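PDB 3VSF: ricin B lectin from Clostridium thermocellum, which is an exo-beta-1,3-galactanase of glycoside hydrolase family 43, probably cleaving galactan chains, and also carries a galactose-binding ricin-type lectin domain. Local coordinates for residues 213-217 / 218-222; 239-243 / 244-248. All coordinates share one frame; numbering follows the deposited sequence.

Interaction 1. Residues 213-217 / 218-222; sequences ELTPD and YKNIA
Leu-214 sets its two methyl branches against the returning chain of a hairpin, CD2 by Ile-221 CG1 at 4.0 Å and CD1 beside the Tyr-218 backbone. The bend joins the third and fourth strands of a four-stranded blade in the beta-propeller of family 43 enzymes. Leu-214 and Ile-221 form an antiparallel, non-hydrogen-bonded pair whose side chains diverge; apolar residues suit both places because each also packs on Trp-134 of the strand 131-138.

A type I turn from Thr-215 to Tyr-218 begins the reversal, closed by the bond from Tyr-218 N to Thr-215 O (2.7 Å). Pro-216, with phi of -48°, fits its second position. Backbone bonds from Thr-215 N to Asn-220 O (3.0 Å) and from Ala-222 N to Glu-213 O (2.7 Å) continue the pairing from the loop into the strands. The ring of Tyr-218 has Thr-215 O at its edge, and its OH is held by the carbonyl of Gly-195; Lys-219 NZ forms a salt bridge with Glu-130.

Asp-217 organises the loop. With chi1 at 56° its carboxylate folds back over the backbone, and OD1 accepts Lys-219 N at 2.8 Å in an Asx turn. Asn-220 N adds a weak bond to that same oxygen. Thr-215 OG1 donates to Asp-217 OD1 over 2.6 Å, arriving from the face of the carboxylate plane opposite to Lys-219 N.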
loop_
_atom_site.group_PDB
_atom_site.type_symbol
_atom_site.label_atom_id
_atom_site.label_comp_id
_atom_site.label_asym_id
_atom_site.label_seq_id
_atom_site.Cartn_x
_atom_site.Cartn_y
_atom_site.Cartn_z
ATOM N N GLU A 213 19.535 -4.588 -15.524
ATOM C CA GLU A 213 19.421 -6.035 -15.647
ATOM C C GLU A 213 20.641 -6.692 -15.017
ATOM O O GLU A 213 21.776 -6.344 -15.336
ATOM C CB GLU A 213 19.301 -6.448 -17.115
ATOM C CG GLU A 213 19.226 -7.951 -17.329
ATOM C CD GLU A 213 19.129 -8.330 -18.794
ATOM O OE1 GLU A 213 19.004 -7.419 -19.640
ATOM O OE2 GLU A 213 19.178 -9.540 -19.101
ATOM N N LEU A 214 20.404 -7.640 -14.118
ATOM C CA LEU A 214 21.488 -8.299 -13.403
ATOM C C LEU A 214 22.028 -9.503 -14.166
ATOM O O LEU A 214 21.330 -10.094 -14.990
ATOM C CB LEU A 214 21.020 -8.737 -12.014
ATOM C CG LEU A 214 20.450 -7.640 -11.117
ATOM C CD1 LEU A 214 19.987 -8.222 -9.791
ATOM C CD2 LEU A 214 21.477 -6.542 -10.900
ATOM N N THR A 215 23.278 -9.856 -13.887
ATOM C CA THR A 215 23.869 -11.071 -14.427
ATOM C C THR A 215 23.174 -12.280 -13.805
ATOM O O THR A 215 22.483 -12.145 -12.796
ATOM C CB THR A 215 25.383 -11.133 -14.144
ATOM O OG1 THR A 215 25.621 -10.889 -12.752
ATOM C CG2 THR A 215 26.121 -10.088 -14.964
ATOM N N PRO A 216 23.344 -13.466 -14.410
ATOM C CA PRO A 216 22.691 -14.685 -13.918
ATOM C C PRO A 216 22.849 -14.903 -12.414
ATOM O O PRO A 216 21.978 -15.519 -11.799
ATOM C CB PRO A 216 23.413 -15.791 -14.688
ATOM C CG PRO A 216 23.785 -15.148 -15.975
ATOM C CD PRO A 216 24.119 -13.718 -15.640
ATOM N N ASP A 217 23.937 -14.409 -11.830
ATOM C CA ASP A 217 24.202 -14.624 -10.410
ATOM C C ASP A 217 23.496 -13.608 -9.509
ATOM O O ASP A 217 23.516 -13.738 -8.285
ATOM C CB ASP A 217 25.711 -14.633 -10.135
ATOM C CG ASP A 217 26.402 -13.371 -10.616
ATOM O OD1 ASP A 217 25.800 -12.282 -10.512
ATOM O OD2 ASP A 217 27.550 -13.469 -11.098
ATOM N N TYR A 218 22.881 -12.601 -10.125
ATOM C CA TYR A 218 22.148 -11.561 -9.399
ATOM C C TYR A 218 23.060 -10.612 -8.622
ATOM O O TYR A 218 22.610 -9.580 -8.125
ATOM C CB TYR A 218 21.121 -12.172 -8.441
ATOM C CG TYR A 218 19.936 -12.828 -9.113
ATOM C CD1 TYR A 218 19.765 -12.766 -10.489
ATOM C CD2 TYR A 218 18.981 -13.502 -8.364
ATOM C CE1 TYR A 218 18.680 -13.366 -11.100
ATOM C CE2 TYR A 218 17.893 -14.100 -8.964
ATOM C CZ TYR A 218 17.747 -14.030 -10.332
ATOM O OH TYR A 218 16.662 -14.628 -10.929
ATOM N N LYS A 219 24.337 -10.964 -8.515
ATOM C CA LYS A 219 25.273 -10.198 -7.698
ATOM C C LYS A 219 25.925 -9.040 -8.451
ATOM O O LYS A 219 26.586 -8.197 -7.847
ATOM C CB LYS A 219 26.345 -11.121 -7.109
ATOM C CG LYS A 219 25.832 -12.035 -6.007
ATOM C CD LYS A 219 26.848 -13.109 -5.648
ATOM C CE LYS A 219 27.038 -14.090 -6.794
ATOM N NZ LYS A 219 27.960 -15.203 -6.434
ATOM N N ASN A 220 25.733 -9.000 -9.766
ATOM C CA ASN A 220 26.327 -7.952 -10.589
ATOM C C ASN A 220 25.344 -7.372 -11.600
ATOM O O ASN A 220 24.275 -7.936 -11.834
ATOM C CB ASN A 220 27.569 -8.480 -11.309
ATOM C CG ASN A 220 28.629 -8.991 -10.350
ATOM O OD1 ASN A 220 28.810 -8.449 -9.260
ATOM N ND2 ASN A 220 29.332 -10.043 -10.753
ATOM N N ILE A 221 25.713 -6.243 -12.198
ATOM C CA ILE A 221 24.869 -5.589 -13.191
ATOM C C ILE A 221 25.329 -5.909 -14.611
ATOM O O ILE A 221 26.463 -5.615 -14.987
ATOM C CB ILE A 221 24.837 -4.061 -12.990
ATOM C CG1 ILE A 221 24.152 -3.715 -11.667
ATOM C CG2 ILE A 221 24.125 -3.383 -14.151
ATOM C CD1 ILE A 221 24.030 -2.232 -11.409
ATOM N N ALA A 222 24.440 -6.511 -15.394
ATOM C CA ALA A 222 24.763 -6.921 -16.756
ATOM C C ALA A 222 24.586 -5.789 -17.765
ATOM O O ALA A 222 25.409 -5.617 -18.664
ATOM C CB ALA A 222 23.926 -8.129 -17.159
#

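Interaction 2. Residues 239-243 / 244-248; sequences LIKRN and GYYYL
Lys-241 and Tyr-246 run side by side, pointing the same way from a non-hydrogen-bonded pair. The lysine is fully extended, which carries CD past Tyr-246 CE2 at 3.4 Å and brings NZ to Tyr-246 OH for a hydrogen bond of 3.2 Å. Asp-192 lies close to both polar ends, though its links to them are weak.

Backbone bonds knit the strands. Ile-240 and Tyr-247 exchange two: Tyr-247 N to Ile-240 O is 2.8 Å and nearly straight at 170°, while Ile-240 N to Tyr-247 O is 3.0 Å. Nearer the bend, Arg-242 N donates to Tyr-245 O (3.1 Å). These strands are the first two of a four-stranded propeller blade, and the bend between them passes through Gly-244, whose positive phi of 71° suits a residue without a side chain.

Apolar contacts are made on both faces. On one, CG1 of Ile-240 meets CB of Tyr-247 at 3.7 Å, the two side chains crossing at a slant; on the other, Leu-239 CD1 meets Leu-248 CD1 at 4.5 Å. From the loop, Arg-242 lays its CB by Tyr-247 CE2 at 3.6 Å. The same tyrosine packs edge-to-face with Phe-330, and its OH bonds to the carbonyl of Asp-333.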
loop_
_atom_site.group_PDB
_atom_site.type_symbol
_atom_site.label_atom_id
_atom_site.label_comp_id
_atom_site.label_asym_id
_atom_site.label_seq_id
_atom_site.Cartn_x
_atom_site.Cartn_y
_atom_site.Cartn_z
ATOM N N LEU A 239 8.750 -2.755 -8.084
ATOM C CA LEU A 239 8.533 -3.437 -9.354
ATOM C C LEU A 239 7.875 -4.798 -9.160
ATOM O O LEU A 239 8.402 -5.656 -8.451
ATOM C CB LEU A 239 9.853 -3.590 -10.111
ATOM C CG LEU A 239 9.752 -4.160 -11.527
ATOM C CD1 LEU A 239 8.759 -3.358 -12.354
ATOM C CD2 LEU A 239 11.117 -4.184 -12.196
ATOM N N ILE A 240 6.720 -4.987 -9.792
ATOM C CA ILE A 240 5.986 -6.245 -9.700
ATOM C C ILE A 240 5.403 -6.653 -11.051
ATOM O O ILE A 240 5.424 -5.879 -12.007
ATOM C CB ILE A 240 4.843 -6.162 -8.669
ATOM C CG1 ILE A 240 3.802 -5.130 -9.106
ATOM C CG2 ILE A 240 5.386 -5.826 -7.288
ATOM C CD1 ILE A 240 2.652 -4.975 -8.134
ATOM N N LYS A 241 4.880 -7.873 -11.117
ATOM C CA LYS A 241 4.279 -8.394 -12.339
ATOM C C LYS A 241 3.061 -9.244 -11.995
ATOM O O LYS A 241 3.034 -9.907 -10.959
ATOM C CB LYS A 241 5.301 -9.222 -13.121
ATOM C CG LYS A 241 4.808 -9.733 -14.465
ATOM C CD LYS A 241 5.897 -10.515 -15.183
ATOM C CE LYS A 241 5.457 -10.937 -16.576
ATOM N NZ LYS A 241 6.541 -11.654 -17.306
ATOM N N ARG A 242 2.051 -9.223 -12.861
ATOM C CA ARG A 242 0.830 -9.982 -12.608
ATOM C C ARG A 242 0.487 -10.934 -13.752
ATOM O O ARG A 242 0.723 -12.138 -13.656
ATOM C CB ARG A 242 -0.344 -9.040 -12.326
ATOM C CG ARG A 242 -1.508 -9.708 -11.610
ATOM C CD ARG A 242 -2.648 -8.733 -11.366
ATOM N NE ARG A 242 -3.861 -9.130 -12.076
ATOM C CZ ARG A 242 -4.805 -9.914 -11.562
ATOM N NH1 ARG A 242 -4.680 -10.385 -10.329
ATOM N NH2 ARG A 242 -5.875 -10.223 -12.281
ATOM N N ASN A 243 -0.072 -10.392 -14.830
ATOM C CA ASN A 243 -0.475 -11.209 -15.972
ATOM C C ASN A 243 0.158 -10.728 -17.268
ATOM O O ASN A 243 -0.533 -10.239 -18.162
ATOM C CB ASN A 243 -1.996 -11.213 -16.115
ATOM C CG ASN A 243 -2.701 -11.561 -14.821
ATOM O OD1 ASN A 243 -2.167 -12.292 -13.988
ATOM N ND2 ASN A 243 -3.906 -11.032 -14.643
ATOM N N GLY A 244 1.474 -10.872 -17.372
ATOM C CA GLY A 244 2.199 -10.359 -18.519
ATOM C C GLY A 244 2.243 -8.846 -18.466
ATOM O O GLY A 244 2.621 -8.185 -19.434
ATOM N N TYR A 245 1.846 -8.300 -17.320
ATOM C CA TYR A 245 1.854 -6.860 -17.102
ATOM C C TYR A 245 2.791 -6.481 -15.961
ATOM O O TYR A 245 2.659 -6.984 -14.845
ATOM C CB TYR A 245 0.442 -6.355 -16.796
ATOM C CG TYR A 245 -0.418 -6.126 -18.018
ATOM C CD1 TYR A 245 -0.424 -4.896 -18.663
ATOM C CD2 TYR A 245 -1.228 -7.134 -18.524
ATOM C CE1 TYR A 245 -1.209 -4.678 -19.779
ATOM C CE2 TYR A 245 -2.016 -6.926 -19.641
ATOM C CZ TYR A 245 -2.003 -5.696 -20.264
ATOM O OH TYR A 245 -2.784 -5.481 -21.376
ATOM N N TYR A 246 3.739 -5.595 -16.248
ATOM C CA TYR A 246 4.638 -5.084 -15.224
ATOM C C TYR A 246 4.046 -3.825 -14.603
ATOM O O TYR A 246 3.455 -2.999 -15.299
ATOM C CB TYR A 246 6.018 -4.784 -15.812
ATOM C CG TYR A 246 6.706 -5.985 -16.423
ATOM C CD1 TYR A 246 6.708 -6.184 -17.799
ATOM C CD2 TYR A 246 7.354 -6.920 -15.627
ATOM C CE1 TYR A 246 7.337 -7.278 -18.363
ATOM C CE2 TYR A 246 7.986 -8.018 -16.182
ATOM C CZ TYR A 246 7.973 -8.192 -17.550
ATOM O OH TYR A 246 8.599 -9.284 -18.107
ATOM N N TYR A 247 4.199 -3.683 -13.291
ATOM C CA TYR A 247 3.654 -2.531 -12.582
ATOM C C TYR A 247 4.719 -1.857 -11.725
ATOM O O TYR A 247 5.439 -2.519 -10.979
ATOM C CB TYR A 247 2.464 -2.949 -11.718
ATOM C CG TYR A 247 1.361 -3.631 -12.494
ATOM C CD1 TYR A 247 0.331 -2.898 -13.067
ATOM C CD2 TYR A 247 1.351 -5.010 -12.656
ATOM C CE1 TYR A 247 -0.678 -3.519 -13.778
ATOM C CE2 TYR A 247 0.347 -5.640 -13.365
ATOM C CZ TYR A 247 -0.664 -4.890 -13.924
ATOM O OH TYR A 247 -1.666 -5.516 -14.630
ATOM N N LEU A 248 4.812 -0.536 -11.838
ATOM C CA LEU A 248 5.813 0.221 -11.099
ATOM C C LEU A 248 5.171 1.239 -10.161
ATOM O O LEU A 248 4.768 2.322 -10.583
ATOM C CB LEU A 248 6.771 0.924 -12.064
ATOM C CG LEU A 248 7.945 1.680 -11.435
ATOM C CD1 LEU A 248 8.756 0.758 -10.539
ATOM C CD2 LEU A 248 8.824 2.296 -12.512
#

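Both interactions are antiparallel hairpins of the family 43 propeller, in blades that follow one another along the chain: interaction 1 joins the last two strands of one blade, interaction 2 the first two of the next. Their centres lie 20 Å apart and they do not touch. Interaction 1 is a surface bend, where an aspartate organises backbone N-H groups and a threonine hydroxyl. Interaction 2 is partly buried and leans on tyrosines and aliphatic side chains with paired backbone bonds. Leu-239 and Leu-248 of interaction 2 pack on Leu-211 and Leu-209 of the strand 208-214, so the strand that ends in interaction 1 also packs against interaction 2 farther back.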